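Long-range contacts in hemin degrading factor (Pseudomonas aeruginosa, PDB 4MF9), which binds heme and probably takes part in both heme trafficking and heme degradation: residues R61-W66 with E171-A176; G122-V127 with I142-Q147. One frame throughout, in Å; residues are numbered along the deposited sequence.

Contact 1: residues R61-W66 with E171-A176; sequences RLRPDW and ERLRAA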
ATOM      1  N   ARG A  61     -21.203  -9.865   0.263  1.00 15.84           N
ATOM      2  CA  ARG A  61     -19.976 -10.607   0.334  1.00 18.86           C
ATOM      3  C   ARG A  61     -19.724 -11.240  -1.005  1.00 19.13           C
ATOM      4  O   ARG A  61     -20.624 -11.774  -1.560  1.00 16.68           O
ATOM      5  CB  ARG A  61     -19.940 -11.595   1.474  1.00 24.47           C
ATOM      6  CG  ARG A  61     -18.980 -12.745   1.303  1.00 22.61           C
ATOM      7  CD  ARG A  61     -17.681 -12.549   2.052  1.00 25.32           C
ATOM      8  NE  ARG A  61     -17.859 -12.863   3.438  1.00 36.30           N
ATOM      9  CZ  ARG A  61     -17.076 -13.588   4.231  1.00 30.57           C
ATOM     10  NH1 ARG A  61     -16.002 -14.204   3.825  1.00 31.69           N
ATOM     11  NH2 ARG A  61     -17.458 -13.743   5.460  1.00 35.33           N
ATOM     12  N   LEU A  62     -18.504 -11.106  -1.520  1.00 13.00           N
ATOM     13  CA  LEU A  62     -18.178 -11.671  -2.822  1.00 15.94           C
ATOM     14  C   LEU A  62     -17.290 -12.892  -2.624  1.00 12.46           C
ATOM     15  O   LEU A  62     -16.739 -13.101  -1.541  1.00 14.87           O
ATOM     16  CB  LEU A  62     -17.475 -10.641  -3.709  1.00 12.95           C
ATOM     17  CG  LEU A  62     -18.172  -9.322  -4.051  1.00 17.02           C
ATOM     18  CD1 LEU A  62     -17.290  -8.507  -4.991  1.00 14.05           C
ATOM     19  CD2 LEU A  62     -19.565  -9.550  -4.666  1.00 12.76           C
ATOM     20  N   ARG A  63     -17.160 -13.720  -3.621  1.00 14.20           N
ATOM     21  CA  ARG A  63     -16.224 -14.822  -3.514  1.00 16.82           C
ATOM     22  C   ARG A  63     -14.787 -14.320  -3.645  1.00 15.39           C
ATOM     23  O   ARG A  63     -14.543 -13.481  -4.406  1.00 13.65           O
ATOM     24  CB  ARG A  63     -16.493 -15.908  -4.525  1.00 21.16           C
ATOM     25  CG  ARG A  63     -17.912 -16.378  -4.598  1.00 20.55           C
ATOM     26  CD  ARG A  63     -17.982 -17.603  -5.475  1.00 23.47           C
ATOM     27  NE  ARG A  63     -17.330 -17.412  -6.738  1.00 31.26           N
ATOM     28  CZ  ARG A  63     -17.886 -16.785  -7.756  1.00 27.52           C
ATOM     29  NH1 ARG A  63     -19.073 -16.286  -7.622  1.00 26.78           N
ATOM     30  NH2 ARG A  63     -17.257 -16.603  -8.867  1.00 30.68           N
ATOM     31  N   PRO A  64     -13.871 -14.911  -2.885  1.00 20.21           N
ATOM     32  CA  PRO A  64     -12.448 -14.578  -3.030  1.00 17.46           C
ATOM     33  C   PRO A  64     -11.835 -15.264  -4.241  1.00 20.30           C
ATOM     34  O   PRO A  64     -10.813 -15.936  -4.123  1.00 18.41           O
ATOM     35  CB  PRO A  64     -11.831 -15.136  -1.747  1.00 15.86           C
ATOM     36  CG  PRO A  64     -12.728 -16.254  -1.365  1.00 19.20           C
ATOM     37  CD  PRO A  64     -14.111 -15.797  -1.731  1.00 18.09           C
ATOM     38  N   ASP A  65     -12.457 -15.067  -5.397  1.00 20.27           N
ATOM     39  CA  ASP A  65     -12.016 -15.647  -6.656  1.00 19.93           C
ATOM     40  C   ASP A  65     -11.207 -14.581  -7.371  1.00 17.77           C
ATOM     41  O   ASP A  65     -11.722 -13.908  -8.264  1.00 20.67           O
ATOM     42  CB  ASP A  65     -13.262 -16.009  -7.484  1.00 22.27           C
ATOM     43  CG  ASP A  65     -12.951 -16.861  -8.712  1.00 25.24           C
ATOM     44  OD1 ASP A  65     -11.787 -16.904  -9.166  1.00 28.14           O
ATOM     45  OD2 ASP A  65     -13.899 -17.478  -9.242  1.00 33.44           O
ATOM     46  N   TRP A  66      -9.946 -14.406  -6.984  1.00 18.22           N
ATOM     47  CA  TRP A  66      -9.183 -13.238  -7.456  1.00 14.75           C
ATOM     48  C   TRP A  66      -8.990 -13.244  -8.966  1.00 16.24           C
ATOM     49  O   TRP A  66      -8.982 -12.197  -9.600  1.00 17.38           O
ATOM     50  CB  TRP A  66      -7.831 -13.115  -6.727  1.00 14.24           C
ATOM     51  CG  TRP A  66      -7.968 -13.326  -5.254  1.00 12.52           C
ATOM     52  CD1 TRP A  66      -7.361 -14.291  -4.511  1.00 11.50           C
ATOM     53  CD2 TRP A  66      -8.829 -12.604  -4.357  1.00 14.51           C
ATOM     54  NE1 TRP A  66      -7.764 -14.195  -3.200  1.00 12.46           N
ATOM     55  CE2 TRP A  66      -8.664 -13.169  -3.079  1.00 12.71           C
ATOM     56  CE3 TRP A  66      -9.704 -11.518  -4.508  1.00 13.86           C
ATOM     57  CZ2 TRP A  66      -9.342 -12.691  -1.956  1.00 14.26           C
ATOM     58  CZ3 TRP A  66     -10.378 -11.043  -3.394  1.00 13.77           C
ATOM     59  CH2 TRP A  66     -10.197 -11.632  -2.134  1.00 14.16           C
ATOM     60  N   GLU A 171     -23.363  -9.538  -8.859  1.00 22.93           N
ATOM     61  CA  GLU A 171     -24.158 -10.765  -8.937  1.00 26.13           C
ATOM     62  C   GLU A 171     -23.333 -11.963  -9.346  1.00 24.93           C
ATOM     63  O   GLU A 171     -23.496 -12.998  -8.816  1.00 26.56           O
ATOM     64  CB  GLU A 171     -25.428 -10.620  -9.807  1.00 27.76           C
ATOM     65  CG  GLU A 171     -25.947 -11.899 -10.468  1.00 29.23           C
ATOM     66  CD  GLU A 171     -26.700 -12.811  -9.507  1.00 31.86           C
ATOM     67  OE1 GLU A 171     -27.082 -13.911  -9.936  1.00 33.84           O
ATOM     68  OE2 GLU A 171     -26.954 -12.411  -8.372  1.00 32.80           O
ATOM     69  N   ARG A 172     -22.454 -11.772 -10.294  1.00 24.84           N
ATOM     70  CA  ARG A 172     -21.572 -12.816 -10.806  1.00 26.09           C
ATOM     71  C   ARG A 172     -20.588 -13.333  -9.759  1.00 24.24           C
ATOM     72  O   ARG A 172     -20.274 -14.532  -9.715  1.00 25.68           O
ATOM     73  CB  ARG A 172     -20.814 -12.276 -12.021  1.00 27.54           C
ATOM     74  CG  ARG A 172     -19.691 -13.157 -12.531  1.00 32.24           C
ATOM     75  CD  ARG A 172     -19.210 -12.645 -13.877  1.00 32.30           C
ATOM     76  NE  ARG A 172     -19.339 -11.190 -13.961  1.00 36.34           N
ATOM     77  CZ  ARG A 172     -19.062 -10.476 -15.047  1.00 37.19           C
ATOM     78  NH1 ARG A 172     -18.644 -11.086 -16.151  1.00 39.25           N
ATOM     79  NH2 ARG A 172     -19.211  -9.156 -15.033  1.00 37.04           N
ATOM     80  N   LEU A 173     -20.111 -12.425  -8.912  1.00 22.47           N
ATOM     81  CA  LEU A 173     -19.118 -12.742  -7.887  1.00 20.65           C
ATOM     82  C   LEU A 173     -19.719 -12.955  -6.501  1.00 20.05           C
ATOM     83  O   LEU A 173     -19.006 -13.299  -5.564  1.00 19.91           O
ATOM     84  CB  LEU A 173     -18.070 -11.623  -7.804  1.00 20.23           C
ATOM     85  CG  LEU A 173     -16.843 -11.724  -8.705  1.00 21.78           C
ATOM     86  CD1 LEU A 173     -16.067 -13.028  -8.455  1.00 18.14           C
ATOM     87  CD2 LEU A 173     -17.217 -11.607 -10.160  1.00 24.80           C
ATOM     88  N   ARG A 174     -21.013 -12.751  -6.345  1.00 21.89           N
ATOM     89  CA  ARG A 174     -21.648 -12.850  -5.059  1.00 21.31           C
ATOM     90  C   ARG A 174     -21.476 -14.228  -4.420  1.00 24.33           C
ATOM     91  O   ARG A 174     -21.696 -15.215  -5.031  1.00 25.49           O
ATOM     92  CB  ARG A 174     -23.112 -12.455  -5.193  1.00 24.25           C
ATOM     93  CG  ARG A 174     -24.117 -13.150  -4.312  1.00 23.32           C
ATOM     94  CD  ARG A 174     -25.493 -12.835  -4.834  1.00 23.48           C
ATOM     95  NE  ARG A 174     -25.935 -11.720  -4.074  1.00 26.84           N
ATOM     96  CZ  ARG A 174     -26.262 -10.552  -4.568  1.00 28.79           C
ATOM     97  NH1 ARG A 174     -26.271 -10.329  -5.860  1.00 29.57           N
ATOM     98  NH2 ARG A 174     -26.630  -9.642  -3.724  1.00 24.49           N
ATOM     99  N   ALA A 175     -21.076 -14.238  -3.166  1.00 20.75           N
ATOM    100  CA  ALA A 175     -20.833 -15.484  -2.448  1.00 21.21           C
ATOM    101  C   ALA A 175     -22.164 -16.150  -2.110  1.00 22.97           C
ATOM    102  O   ALA A 175     -23.174 -15.466  -1.914  1.00 18.80           O
ATOM    103  CB  ALA A 175     -20.050 -15.214  -1.189  1.00 19.99           C
ATOM    104  N   ALA A 176     -22.161 -17.477  -2.025  1.00 24.67           N
ATOM    105  CA  ALA A 176     -23.382 -18.227  -1.716  1.00 24.39           C
ATOM    106  C   ALA A 176     -23.812 -18.005  -0.267  1.00 26.63           C
ATOM    107  O   ALA A 176     -24.988 -17.767   0.022  1.00 33.16           O
ATOM    108  CB  ALA A 176     -23.182 -19.703  -2.001  1.00 26.49           C
TER
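The carbonyl O of Leu173, on the last residue of helix 166-173, is held by the chain that leaves strand 59-62. Arg63 N gives it a short hydrogen bond of 2.7 Å, running almost along the C=O axis. Leu62 CA leans on the same oxygen in a CA-H...O contact of 3.3 Å, and Arg63 CG lies 3.4 Å from it. Arg63 CG stands beside its own backbone N, anti to the carbonyl carbon (chi1 -50°), which brings it against Leu173 O. The side chain, bent at chi3, crosses that of Leu173 at about a right angle. NH1 donates to Arg172 O at 3.0 Å, on a lone pair and in the guanidinium plane; NH2 forms a salt bridge with Asp65 OD2 through a weak hydrogen bond (3.5 Å), while Leu173 CD1 covers one face of the group. Two carbonyls at the helix end are thus taken up by one arginine. Ala175 N makes the second backbone bond, nearly straight, to Arg61 O (3.0 Å). The two backbone bonds flank Leu62 and Arg174, which form a single beta bridge, and Ala175 CB rests 3.7 Å from Arg61 CG. The bridge lines the outer edge of strand 59-62, the outermost of its antiparallel sheet, whose inner neighbour is strand 124-133; Asp65 occupies the N-cap position of helix 66-72, and Arg172 reaches Glu75 in a salt bridge.

Contact 2: residues G122-V127 with I142-Q147; sequences GGWNAV and IQVFDQ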
ATOM      1  N   GLY A 122      -2.058 -14.389  -1.412  1.00 15.12           N
ATOM      2  CA  GLY A 122      -2.087 -15.443  -0.456  1.00 16.95           C
ATOM      3  C   GLY A 122      -2.705 -15.126   0.854  1.00 17.26           C
ATOM      4  O   GLY A 122      -3.307 -15.951   1.437  1.00 14.00           O
ATOM      5  N   GLY A 123      -2.493 -13.920   1.338  1.00 14.72           N
ATOM      6  CA  GLY A 123      -3.101 -13.482   2.586  1.00 17.21           C
ATOM      7  C   GLY A 123      -4.459 -12.804   2.407  1.00 17.12           C
ATOM      8  O   GLY A 123      -5.105 -12.397   3.379  1.00 17.49           O
ATOM      9  N   TRP A 124      -4.904 -12.664   1.164  1.00 15.00           N
ATOM     10  CA  TRP A 124      -6.202 -12.039   0.916  1.00 12.43           C
ATOM     11  C   TRP A 124      -7.306 -12.988   1.374  1.00 17.65           C
ATOM     12  O   TRP A 124      -7.360 -14.132   0.937  1.00 16.83           O
ATOM     13  CB  TRP A 124      -6.377 -11.735  -0.567  1.00 12.55           C
ATOM     14  CG  TRP A 124      -5.500 -10.632  -1.077  1.00 13.65           C
ATOM     15  CD1 TRP A 124      -4.245 -10.301  -0.636  1.00 12.58           C
ATOM     16  CD2 TRP A 124      -5.822  -9.698  -2.119  1.00 11.80           C
ATOM     17  NE1 TRP A 124      -3.763  -9.226  -1.356  1.00 10.65           N
ATOM     18  CE2 TRP A 124      -4.712  -8.836  -2.266  1.00 10.32           C
ATOM     19  CE3 TRP A 124      -6.933  -9.520  -2.951  1.00  9.96           C
ATOM     20  CZ2 TRP A 124      -4.684  -7.812  -3.208  1.00  8.22           C
ATOM     21  CZ3 TRP A 124      -6.905  -8.493  -3.886  1.00 10.66           C
ATOM     22  CH2 TRP A 124      -5.784  -7.653  -4.006  1.00  9.35           C
ATOM     23  N   ASN A 125      -8.183 -12.527   2.258  1.00 12.11           N
ATOM     24  CA  ASN A 125      -9.130 -13.441   2.885  1.00 14.00           C
ATOM     25  C   ASN A 125     -10.590 -13.240   2.491  1.00 18.73           C
ATOM     26  O   ASN A 125     -11.270 -14.179   2.062  1.00 17.57           O
ATOM     27  CB  ASN A 125      -9.008 -13.371   4.402  1.00 17.21           C
ATOM     28  CG  ASN A 125      -9.914 -14.366   5.093  1.00 23.67           C
ATOM     29  OD1 ASN A 125      -9.901 -15.552   4.771  1.00 28.58           O
ATOM     30  ND2 ASN A 125     -10.720 -13.889   6.026  1.00 20.81           N
ATOM     31  N   ALA A 126     -11.077 -12.019   2.661  1.00 15.29           N
ATOM     32  CA  ALA A 126     -12.474 -11.737   2.383  1.00 14.55           C
ATOM     33  C   ALA A 126     -12.588 -10.469   1.553  1.00 14.20           C
ATOM     34  O   ALA A 126     -11.734  -9.569   1.646  1.00 10.33           O
ATOM     35  CB  ALA A 126     -13.250 -11.606   3.670  1.00 17.98           C
ATOM     36  N   VAL A 127     -13.641 -10.408   0.744  1.00 11.16           N
ATOM     37  CA  VAL A 127     -13.867  -9.277  -0.151  1.00 13.92           C
ATOM     38  C   VAL A 127     -15.357  -8.932  -0.186  1.00 15.88           C
ATOM     39  O   VAL A 127     -16.211  -9.825  -0.306  1.00 12.61           O
ATOM     40  CB  VAL A 127     -13.337  -9.584  -1.566  1.00 10.57           C
ATOM     41  CG1 VAL A 127     -13.781 -10.972  -2.018  1.00 11.71           C
ATOM     42  CG2 VAL A 127     -13.789  -8.529  -2.548  1.00 11.93           C
ATOM     43  N   ILE A 142     -15.239  -1.819  -3.710  1.00  8.84           N
ATOM     44  CA  ILE A 142     -14.824  -3.209  -3.456  1.00  8.88           C
ATOM     45  C   ILE A 142     -13.745  -3.188  -2.387  1.00 11.39           C
ATOM     46  O   ILE A 142     -12.828  -2.478  -2.527  1.00  8.94           O
ATOM     47  CB  ILE A 142     -14.297  -3.877  -4.734  1.00 10.42           C
ATOM     48  CG1 ILE A 142     -15.358  -3.861  -5.845  1.00 14.19           C
ATOM     49  CG2 ILE A 142     -13.772  -5.243  -4.450  1.00  9.15           C
ATOM     50  CD1 ILE A 142     -16.599  -4.561  -5.454  1.00 12.43           C
ATOM     51  N   GLN A 143     -13.931  -3.895  -1.293  1.00  8.80           N
ATOM     52  CA  GLN A 143     -12.977  -3.814  -0.219  1.00  9.96           C
ATOM     53  C   GLN A 143     -12.458  -5.191   0.212  1.00 11.84           C
ATOM     54  O   GLN A 143     -13.218  -6.053   0.494  1.00 12.07           O
ATOM     55  CB  GLN A 143     -13.496  -3.029   0.990  1.00 10.91           C
ATOM     56  CG  GLN A 143     -14.134  -1.687   0.666  1.00  8.72           C
ATOM     57  CD  GLN A 143     -14.375  -0.762   1.867  1.00 10.62           C
ATOM     58  OE1 GLN A 143     -14.117  -1.078   2.969  1.00  9.70           O
ATOM     59  NE2 GLN A 143     -14.835   0.396   1.580  1.00  8.43           N
ATOM     60  N   VAL A 144     -11.150  -5.332   0.282  1.00  9.27           N
ATOM     61  CA  VAL A 144     -10.516  -6.617   0.561  1.00  9.16           C
ATOM     62  C   VAL A 144      -9.848  -6.598   1.931  1.00 10.55           C
ATOM     63  O   VAL A 144      -9.197  -5.607   2.296  1.00 10.21           O
ATOM     64  CB  VAL A 144      -9.456  -6.957  -0.528  1.00  8.47           C
ATOM     65  CG1 VAL A 144      -8.751  -8.274  -0.198  1.00  8.48           C
ATOM     66  CG2 VAL A 144     -10.118  -7.047  -1.898  1.00  8.37           C
ATOM     67  N   PHE A 145      -9.975  -7.704   2.666  1.00 11.05           N
ATOM     68  CA  PHE A 145      -9.400  -7.827   4.007  1.00 12.35           C
ATOM     69  C   PHE A 145      -8.561  -9.094   4.193  1.00 11.86           C
ATOM     70  O   PHE A 145      -8.819 -10.118   3.545  1.00 11.16           O
ATOM     71  CB  PHE A 145     -10.518  -7.739   5.054  1.00  8.59           C
ATOM     72  CG  PHE A 145     -11.297  -6.460   4.965  1.00 12.02           C
ATOM     73  CD1 PHE A 145     -10.872  -5.326   5.649  1.00 14.61           C
ATOM     74  CD2 PHE A 145     -12.427  -6.375   4.156  1.00 11.11           C
ATOM     75  CE1 PHE A 145     -11.569  -4.132   5.551  1.00 12.68           C
ATOM     76  CE2 PHE A 145     -13.129  -5.172   4.052  1.00 14.31           C
ATOM     77  CZ  PHE A 145     -12.695  -4.054   4.750  1.00 10.54           C
ATOM     78  N   ASP A 146      -7.549  -9.014   5.062  1.00 13.36           N
ATOM     79  CA  ASP A 146      -6.606 -10.125   5.251  1.00 15.88           C
ATOM     80  C   ASP A 146      -7.048 -11.117   6.337  1.00 18.68           C
ATOM     81  O   ASP A 146      -8.137 -10.986   6.889  1.00 15.80           O
ATOM     82  CB  ASP A 146      -5.155  -9.628   5.477  1.00 14.20           C
ATOM     83  CG  ASP A 146      -4.963  -8.869   6.786  1.00 16.97           C
ATOM     84  OD1 ASP A 146      -5.752  -9.043   7.734  1.00 15.45           O
ATOM     85  OD2 ASP A 146      -3.983  -8.089   6.877  1.00 19.59           O
ATOM     86  N   GLN A 147      -6.188 -12.054   6.685  1.00 16.79           N
ATOM     87  CA  GLN A 147      -6.526 -13.063   7.630  1.00 19.68           C
ATOM     88  C   GLN A 147      -6.872 -12.526   8.999  1.00 24.20           C
ATOM     89  O   GLN A 147      -7.494 -13.209   9.781  1.00 25.24           O
ATOM     90  CB  GLN A 147      -5.416 -14.054   7.737  1.00 25.37           C
ATOM     91  CG  GLN A 147      -5.881 -15.411   7.413  1.00 36.18           C
ATOM     92  CD  GLN A 147      -6.292 -15.484   6.035  1.00 30.85           C
ATOM     93  OE1 GLN A 147      -7.319 -15.998   5.750  1.00 35.80           O
ATOM     94  NE2 GLN A 147      -5.495 -14.960   5.166  1.00 27.56           N
TER
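Val144 and Trp124 cross at about a right angle, Val144 CG1 coming to 3.5 Å from Trp124 CE3, in the six-membered ring beside the fusion atom CD2. CG1 lies anti to the backbone N (chi1 177°), while CG2, the other branch, touches Val127 CG2 at 4.0 Å. Val127 also runs side by side with Ile142, the two pointing the same way with CG2 atoms 3.8 Å apart. Ala126 and Phe145 put their side chains on the opposite sheet face from Val127 and Val144. Their backbones form a hydrogen-bonded antiparallel pair, with Phe145 N to Ala126 O at 2.8 Å. Phe145 O is gripped twice, by Asn125 N in the carbonyl plane and by Ala126 N tilted from it, the signature of a classic beta bulge. Asn125 and Gln147 also cross at about a right angle, their amide planes 65° apart, but two acceptors, Asn125 OD1 and Gln147 OE1, meet at 2.8 Å, so the modelled amide orientation is doubtful. The contact lies in the hairpin of strands 124-133 and 138-146: strand 151-157 is the next neighbour of strand 138-146, its backbone bonded to that of Val144, helix 47-52 packs on Phe145, and Trp124 NE1 bonds to His270 O, while its ring meets Trp66 edge-to-face.

Overall arrangement
From the N terminus, the chain lays down strand 59-62 and turns into helix 66-72; contact 1 closes only when helix 166-173 ends, over a hundred residues later. Contact 2 lies nested inside that long loop and closes a much shorter one, the hairpin of strands 124-133 and 138-146. Their centres lie about 12 Å apart, and both contacts reach the same antiparallel sheet, in which strand 59-62 is the neighbour of strand 124-133. Val127 O and Leu62 N form a probable hydrogen bond there, and Trp66 packs on Val127. Helix end, edge strand and hairpin are thereby tied together in the N-terminal HemS/ChuX-type half of the chain.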